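Local coordinates for Sys-1 protein (Caenorhabditis elegans, PDB 3C2G) that acts as a beta-catenin in the Wnt asymmetry pathway, binding the TCF factor POP-1 directly and activating or repressing target genes, at residues Q22-A27 against Y74-Y79; Q217-T222 against F280-G285; A316-P321 against A354-V359. One frame throughout, in Å; residues are numbered along the deposited sequence.

Contact 1 (Q22-A27 against Y74-Y79)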
# COMPACT_ATOMS: atom_id res chain seq x y z
N GLN A 22 36.81 17.26 -38.18
CA GLN A 22 37.80 17.51 -37.14
C GLN A 22 37.15 17.46 -35.75
O GLN A 22 37.77 16.99 -34.78
CB GLN A 22 38.52 18.85 -37.37
N ARG A 23 35.90 17.91 -35.66
CA ARG A 23 35.15 17.87 -34.41
C ARG A 23 34.94 16.45 -33.91
O ARG A 23 35.05 16.19 -32.71
CB ARG A 23 33.81 18.59 -34.57
CG ARG A 23 33.96 20.07 -34.77
CD ARG A 23 32.75 20.83 -34.37
NE ARG A 23 33.16 22.12 -33.85
CZ ARG A 23 32.41 22.90 -33.07
NH1 ARG A 23 31.19 22.51 -32.71
NH2 ARG A 23 32.89 24.06 -32.65
N LEU A 24 34.66 15.54 -34.83
CA LEU A 24 34.53 14.13 -34.52
C LEU A 24 35.84 13.57 -33.98
O LEU A 24 35.85 12.89 -32.94
CB LEU A 24 34.07 13.35 -35.76
CG LEU A 24 33.90 11.83 -35.69
CD1 LEU A 24 32.93 11.40 -34.59
CD2 LEU A 24 33.44 11.32 -37.04
N HIS A 25 36.94 13.86 -34.68
CA HIS A 25 38.27 13.42 -34.26
C HIS A 25 38.59 13.93 -32.86
O HIS A 25 39.10 13.19 -32.02
CB HIS A 25 39.34 13.86 -35.26
CG HIS A 25 40.73 13.42 -34.90
ND1 HIS A 25 41.23 12.17 -35.23
CD2 HIS A 25 41.72 14.04 -34.21
CE1 HIS A 25 42.46 12.06 -34.77
NE2 HIS A 25 42.78 13.17 -34.15
N MSE A 26 38.29 15.21 -32.61
CA MSE A 26 38.53 15.84 -31.32
C MSE A 26 37.72 15.17 -30.20
O MSE A 26 38.22 14.97 -29.10
CB MSE A 26 38.25 17.34 -31.38
CG MSE A 26 39.30 18.15 -32.16
SE MSE A 26 38.96 20.11 -32.27
CE MSE A 26 37.38 20.13 -33.39
N ALA A 27 36.47 14.81 -30.51
CA ALA A 27 35.62 14.11 -29.54
C ALA A 27 36.16 12.73 -29.15
O ALA A 27 36.29 12.44 -27.96
CB ALA A 27 34.18 14.02 -30.06
N TYR A 74 26.18 12.28 -37.03
CA TYR A 74 25.70 12.77 -35.75
C TYR A 74 25.65 11.68 -34.68
O TYR A 74 25.99 11.93 -33.52
CB TYR A 74 24.34 13.44 -35.90
CG TYR A 74 24.36 14.82 -36.50
CD1 TYR A 74 24.99 15.89 -35.84
CD2 TYR A 74 23.72 15.09 -37.70
CE1 TYR A 74 25.00 17.18 -36.38
CE2 TYR A 74 23.71 16.37 -38.26
CZ TYR A 74 24.35 17.41 -37.59
OH TYR A 74 24.35 18.68 -38.14
N ALA A 75 25.24 10.47 -35.06
CA ALA A 75 25.22 9.34 -34.11
C ALA A 75 26.61 9.03 -33.58
O ALA A 75 26.78 8.70 -32.41
CB ALA A 75 24.61 8.11 -34.74
N GLN A 76 27.61 9.15 -34.45
CA GLN A 76 28.97 8.85 -34.05
C GLN A 76 29.57 9.93 -33.14
O GLN A 76 30.21 9.61 -32.13
CB GLN A 76 29.85 8.59 -35.28
CG GLN A 76 31.05 7.72 -34.96
CD GLN A 76 31.94 7.46 -36.15
OE1 GLN A 76 31.47 7.39 -37.30
NE2 GLN A 76 33.23 7.31 -35.89
N LEU A 77 29.34 11.19 -33.49
CA LEU A 77 29.80 12.30 -32.66
C LEU A 77 29.15 12.23 -31.29
O LEU A 77 29.85 12.15 -30.28
CB LEU A 77 29.49 13.64 -33.35
CG LEU A 77 29.76 14.94 -32.59
CD1 LEU A 77 31.24 15.16 -32.35
CD2 LEU A 77 29.17 16.11 -33.35
N TRP A 78 27.81 12.22 -31.28
CA TRP A 78 27.02 12.18 -30.04
C TRP A 78 27.29 10.94 -29.19
O TRP A 78 27.33 11.03 -27.95
CB TRP A 78 25.53 12.33 -30.33
CG TRP A 78 25.18 13.61 -31.07
CD1 TRP A 78 25.97 14.74 -31.20
CD2 TRP A 78 23.95 13.91 -31.75
NE1 TRP A 78 25.30 15.70 -31.93
CE2 TRP A 78 24.06 15.22 -32.27
CE3 TRP A 78 22.77 13.19 -31.96
CZ2 TRP A 78 23.04 15.83 -33.00
CZ3 TRP A 78 21.75 13.79 -32.69
CH2 TRP A 78 21.89 15.10 -33.20
N TYR A 79 27.51 9.79 -29.82
CA TYR A 79 27.80 8.60 -29.04
C TYR A 79 29.03 8.83 -28.18
O TYR A 79 29.08 8.38 -27.03
CB TYR A 79 27.98 7.36 -29.91
CG TYR A 79 28.24 6.11 -29.09
CD1 TYR A 79 27.17 5.35 -28.60
CD2 TYR A 79 29.54 5.70 -28.78
CE1 TYR A 79 27.40 4.21 -27.82
CE2 TYR A 79 29.77 4.55 -28.01
CZ TYR A 79 28.69 3.81 -27.54
OH TYR A 79 28.91 2.67 -26.79
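L24 and L77 carry this contact between helix 20-37 and helix 71-90, near the N-terminal end of the all-helical armadillo domain, and each does its work with one methyl. L24 sends CD1 onto the backbone of the other helix, where it lies 3.8 Å from L77 N and 3.9 Å from Q76 C. The same methyl reaches the start of the Q76 side chain, with L24 CD1 and Q76 CG 4.1 Å apart, and the two side chains cross at about a right angle. With CG anti to the backbone N (chi1 178°), L24 brings its branch point, and with it CD1, nearer the other helix; L77 has the same first torsion. In return L77 CD1 reaches helix 20-37 on both sides of L24 in sequence: it sits 3.9 Å from A27 CB and 4.0 Å from R23 O, so this methyl covers a helical carbonyl as well as the alanine one turn on. The helix-helix packing is thus apolar. A27 points its CB at the other helix; the nearest CA atoms are those of L24 and L77, 5.4 Å apart, and the axes of the two short segments approach to 9.4 Å at 31°. R23 adds mainly its backbone, because its guanidinium runs off to a salt bridge with D60 and a cation-pi contact with W14. Y73 of helix 71-90 also lies against R23 and L24, L81 of that helix continues the packing on A27, and helix 134-150 meets helix 71-90 through C136 against W78 and Q139 against Y79.

Contact 2 (Q217-T222 against F280-G285)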
# COMPACT_ATOMS: atom_id res chain seq x y z
N GLN A 217 -15.66 12.37 -14.85
CA GLN A 217 -15.66 11.84 -16.21
C GLN A 217 -14.81 10.56 -16.29
O GLN A 217 -14.02 10.28 -15.38
CB GLN A 217 -15.09 12.87 -17.20
CG GLN A 217 -15.80 14.20 -17.23
CD GLN A 217 -16.97 14.25 -18.19
OE1 GLN A 217 -18.02 13.66 -17.93
NE2 GLN A 217 -16.80 14.97 -19.29
N PRO A 218 -14.97 9.78 -17.38
CA PRO A 218 -14.06 8.66 -17.63
C PRO A 218 -12.64 9.20 -17.82
O PRO A 218 -12.45 10.12 -18.61
CB PRO A 218 -14.57 8.07 -18.95
CG PRO A 218 -15.99 8.53 -19.05
CD PRO A 218 -16.01 9.88 -18.42
N PRO A 219 -11.65 8.65 -17.08
CA PRO A 219 -10.29 9.13 -17.25
C PRO A 219 -9.92 9.19 -18.73
O PRO A 219 -10.24 8.26 -19.48
CB PRO A 219 -9.45 8.08 -16.52
CG PRO A 219 -10.36 7.59 -15.46
CD PRO A 219 -11.73 7.59 -16.05
N PRO A 220 -9.28 10.29 -19.16
CA PRO A 220 -9.04 10.52 -20.58
C PRO A 220 -8.06 9.50 -21.15
O PRO A 220 -7.11 9.10 -20.46
CB PRO A 220 -8.45 11.93 -20.61
CG PRO A 220 -7.83 12.10 -19.27
CD PRO A 220 -8.72 11.36 -18.33
N PRO A 221 -8.29 9.07 -22.41
CA PRO A 221 -7.40 8.16 -23.14
C PRO A 221 -6.00 8.74 -23.34
O PRO A 221 -5.08 7.99 -23.64
CB PRO A 221 -8.09 7.99 -24.49
CG PRO A 221 -9.07 9.13 -24.59
CD PRO A 221 -9.49 9.42 -23.19
N THR A 222 -5.86 10.05 -23.17
CA THR A 222 -4.55 10.71 -23.25
C THR A 222 -3.76 10.57 -21.95
O THR A 222 -2.56 10.83 -21.90
CB THR A 222 -4.67 12.22 -23.60
OG1 THR A 222 -5.57 12.85 -22.68
CG2 THR A 222 -5.16 12.41 -25.03
N PHE A 280 -9.73 4.56 -11.82
CA PHE A 280 -9.08 3.32 -12.20
C PHE A 280 -10.10 2.17 -12.27
O PHE A 280 -10.13 1.37 -13.22
CB PHE A 280 -7.96 3.04 -11.20
CG PHE A 280 -7.19 1.78 -11.48
CD1 PHE A 280 -6.38 1.67 -12.60
CD2 PHE A 280 -7.26 0.70 -10.60
CE1 PHE A 280 -5.66 0.51 -12.84
CE2 PHE A 280 -6.54 -0.46 -10.83
CZ PHE A 280 -5.74 -0.56 -11.96
N VAL A 281 -10.97 2.11 -11.26
CA VAL A 281 -11.99 1.08 -11.24
C VAL A 281 -13.02 1.25 -12.35
O VAL A 281 -13.45 0.27 -12.93
CB VAL A 281 -12.64 0.97 -9.86
CG1 VAL A 281 -13.82 -0.03 -9.88
CG2 VAL A 281 -11.59 0.58 -8.80
N ARG A 282 -13.39 2.48 -12.69
CA ARG A 282 -14.32 2.71 -13.80
C ARG A 282 -13.67 2.41 -15.16
O ARG A 282 -14.36 2.19 -16.15
CB ARG A 282 -14.92 4.14 -13.76
CG ARG A 282 -15.60 4.52 -12.41
CD ARG A 282 -16.29 5.92 -12.37
NE ARG A 282 -15.54 7.01 -13.02
CZ ARG A 282 -14.76 7.91 -12.41
NH1 ARG A 282 -14.57 7.89 -11.09
NH2 ARG A 282 -14.16 8.84 -13.13
N SER A 283 -12.35 2.38 -15.22
CA SER A 283 -11.64 2.05 -16.46
C SER A 283 -11.28 0.56 -16.52
O SER A 283 -10.49 0.13 -17.35
CB SER A 283 -10.38 2.89 -16.59
OG SER A 283 -10.65 4.23 -16.19
N ASP A 284 -11.88 -0.23 -15.62
CA ASP A 284 -11.76 -1.69 -15.59
C ASP A 284 -10.41 -2.18 -15.07
O ASP A 284 -9.95 -3.28 -15.39
CB ASP A 284 -12.13 -2.29 -16.95
CG ASP A 284 -13.64 -2.41 -17.12
OD1 ASP A 284 -14.35 -2.40 -16.10
OD2 ASP A 284 -14.11 -2.49 -18.28
N GLY A 285 -9.80 -1.35 -14.23
CA GLY A 285 -8.51 -1.66 -13.66
C GLY A 285 -8.48 -2.97 -12.90
O GLY A 285 -7.54 -3.75 -13.04
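R282 and Q217 join the end of one armadillo-domain helix to a proline-rich loop, just where a Schellman motif closes helix 274-282. R282 gives NH2 to Q217 O at 2.7 Å, and this bond is bent, with 131° at the hydrogen. The carbonyl oxygen lies close to the guanidinium plane, at its edge, whereas the nitrogen stands well above the plane of the carbonyl. The arginine reaches the loop by a route that starts with CB pointing toward it; CG is beside the backbone N and anti to the carbonyl carbon, and the chain then bends at chi3 (-41°), which sets NE aside from the extended line. The same NH2 makes a second, weak bond to H215 O, so both its partners are backbone oxygens of the loop. W210 of helix 202-210 packs on R282 and also on P219. P219 turns its ring to S283, whose OG is 3.5 Å from both P219 CG and P219 CD. That hydroxyl sits beside its own backbone N (chi1 -41°) and is hydrogen-bonded to G279 O, so the proline ring packs against an oxygen already engaged by the helix. In the Schellman turn D284 is the C-prime residue: G285 N bonds to F280 O at 2.9 Å and D284 N to V281 O at 3.2 Å. The turn also places G285 CA over one face of the F280 ring, offset toward the rim and 3.4 Å above its plane.

Contact 3 (A316-P321 against A354-V359)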
# COMPACT_ATOMS: atom_id res chain seq x y z
N ALA A 316 -16.73 2.77 -6.44
CA ALA A 316 -17.03 2.23 -7.78
C ALA A 316 -17.05 0.70 -7.84
O ALA A 316 -17.63 0.13 -8.76
CB ALA A 316 -16.08 2.79 -8.81
N LEU A 317 -16.42 0.03 -6.88
CA LEU A 317 -16.46 -1.44 -6.84
C LEU A 317 -17.89 -1.96 -6.57
O LEU A 317 -18.17 -3.15 -6.77
CB LEU A 317 -15.42 -2.01 -5.88
CG LEU A 317 -13.95 -2.01 -6.38
CD1 LEU A 317 -12.95 -1.86 -5.24
CD2 LEU A 317 -13.62 -3.24 -7.19
N ALA A 318 -18.79 -1.07 -6.17
CA ALA A 318 -20.23 -1.38 -6.12
C ALA A 318 -20.85 -1.53 -7.51
O ALA A 318 -21.92 -2.11 -7.64
CB ALA A 318 -21.00 -0.35 -5.32
N LYS A 319 -20.18 -1.01 -8.54
CA LYS A 319 -20.72 -1.11 -9.89
C LYS A 319 -19.97 -2.05 -10.80
O LYS A 319 -20.44 -2.36 -11.88
CB LYS A 319 -20.82 0.26 -10.56
CG LYS A 319 -22.09 1.03 -10.24
CD LYS A 319 -21.80 2.25 -9.38
CE LYS A 319 -23.07 3.02 -9.03
NZ LYS A 319 -23.89 2.30 -8.01
N THR A 320 -18.80 -2.52 -10.39
CA THR A 320 -17.99 -3.40 -11.24
C THR A 320 -18.51 -4.83 -11.20
O THR A 320 -18.78 -5.34 -10.13
CB THR A 320 -16.50 -3.35 -10.81
OG1 THR A 320 -15.95 -2.10 -11.21
CG2 THR A 320 -15.67 -4.46 -11.46
N PRO A 321 -18.67 -5.48 -12.37
CA PRO A 321 -19.03 -6.90 -12.38
C PRO A 321 -18.00 -7.75 -11.64
O PRO A 321 -16.86 -7.85 -12.08
CB PRO A 321 -19.04 -7.26 -13.88
CG PRO A 321 -19.28 -5.95 -14.59
CD PRO A 321 -18.54 -4.94 -13.74
N ALA A 354 -17.64 -4.72 1.87
CA ALA A 354 -18.21 -3.69 2.75
C ALA A 354 -19.28 -2.86 2.04
O ALA A 354 -19.00 -2.28 0.99
CB ALA A 354 -17.13 -2.81 3.31
N HIS A 355 -20.49 -2.83 2.61
CA HIS A 355 -21.60 -1.98 2.15
C HIS A 355 -22.23 -2.43 0.85
O HIS A 355 -22.92 -1.64 0.21
CB HIS A 355 -21.16 -0.51 1.99
CG HIS A 355 -20.62 0.11 3.24
ND1 HIS A 355 -19.35 0.67 3.30
CD2 HIS A 355 -21.16 0.27 4.47
CE1 HIS A 355 -19.14 1.14 4.52
NE2 HIS A 355 -20.22 0.91 5.25
N LYS A 356 -22.00 -3.68 0.44
CA LYS A 356 -22.41 -4.14 -0.89
C LYS A 356 -23.00 -5.55 -0.81
O LYS A 356 -22.28 -6.56 -0.88
CB LYS A 356 -21.23 -4.10 -1.86
CG LYS A 356 -20.48 -2.78 -1.95
CD LYS A 356 -19.25 -2.93 -2.88
CE LYS A 356 -18.10 -1.98 -2.48
NZ LYS A 356 -17.41 -2.43 -1.24
N GLN A 357 -24.32 -5.59 -0.68
CA GLN A 357 -25.05 -6.82 -0.46
C GLN A 357 -24.81 -7.86 -1.55
O GLN A 357 -24.42 -8.99 -1.25
CB GLN A 357 -26.55 -6.53 -0.32
CG GLN A 357 -27.33 -7.66 0.32
CD GLN A 357 -26.75 -8.06 1.66
OE1 GLN A 357 -26.63 -7.24 2.57
NE2 GLN A 357 -26.38 -9.33 1.79
N HIS A 358 -25.04 -7.47 -2.81
CA HIS A 358 -24.80 -8.36 -3.96
C HIS A 358 -23.36 -8.93 -4.00
O HIS A 358 -23.17 -10.07 -4.41
CB HIS A 358 -25.17 -7.67 -5.28
CG HIS A 358 -24.28 -6.52 -5.64
ND1 HIS A 358 -24.37 -5.29 -5.01
CD2 HIS A 358 -23.28 -6.41 -6.55
CE1 HIS A 358 -23.46 -4.48 -5.53
NE2 HIS A 358 -22.79 -5.13 -6.46
N VAL A 359 -22.38 -8.15 -3.53
CA VAL A 359 -20.98 -8.61 -3.46
C VAL A 359 -20.80 -9.64 -2.34
O VAL A 359 -20.13 -10.66 -2.52
CB VAL A 359 -19.96 -7.43 -3.32
CG1 VAL A 359 -18.58 -7.95 -3.09
CG2 VAL A 359 -19.99 -6.55 -4.56
O HOH W 1 -20.05 -4.86 -7.91
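K356 NZ is gripped by two backbone oxygens just upstream, A354 O at 2.7 Å and V352 O at the end of helix 339-352, which would be expected to stabilise its positive charge. To get there the lysine chain first leans across A318, then bends at its last torsion (chi4 74°), which carries NZ out of the extended line. The apolar part of the chain does the touching: K356 CD lies 3.7 Å from A318 CA and 4.0 Å from A318 CB, and CE follows over the backbone between L317 and A318. K356 is the N-cap residue of helix 357-365, so in this armadillo domain the contact sets the 3-10 turn 316-318 against the start of a helix. Just upstream, H355 N hydrogen-bonds to an acidic side chain of the bound POP-1 peptide, and A354 and H355 pack on its apolar side chains; the lysine bond to A354 O is consistent with holding this loop. In the first turn of the helix H358 has CG between the backbone N and the carbonyl carbon (chi1 67°) and presents its ring edge to A318 O. V359 CG2 covers part of one ring face. A water within hydrogen-bonding distance of L317 O (2.8 Å), T320 O (2.6 Å) and H358 NE2 (3.1 Å) links the segments, though it has more acceptors in reach than protons to give.

The three contacts follow one another along the chain, each closing before the next opens, as expected of an all-helical armadillo domain built by stacking consecutive helices. Contact 1 lies near the N-terminal end, its centre about 46 Å from that of contact 2 and about 62 Å from that of contact 3, and touches neither. Contacts 2 and 3 are neighbours, with centres about 18 Å apart. They meet on helix 274-282: V281 CG1 packs 3.3 Å from T320 OG1, and R282 CG lies against A316 CB. Contact 2 thus packs directly, through V281 and R282, on contact 3, whose loop meets the POP-1 peptide, while contact 1 belongs to a distant part of the domain.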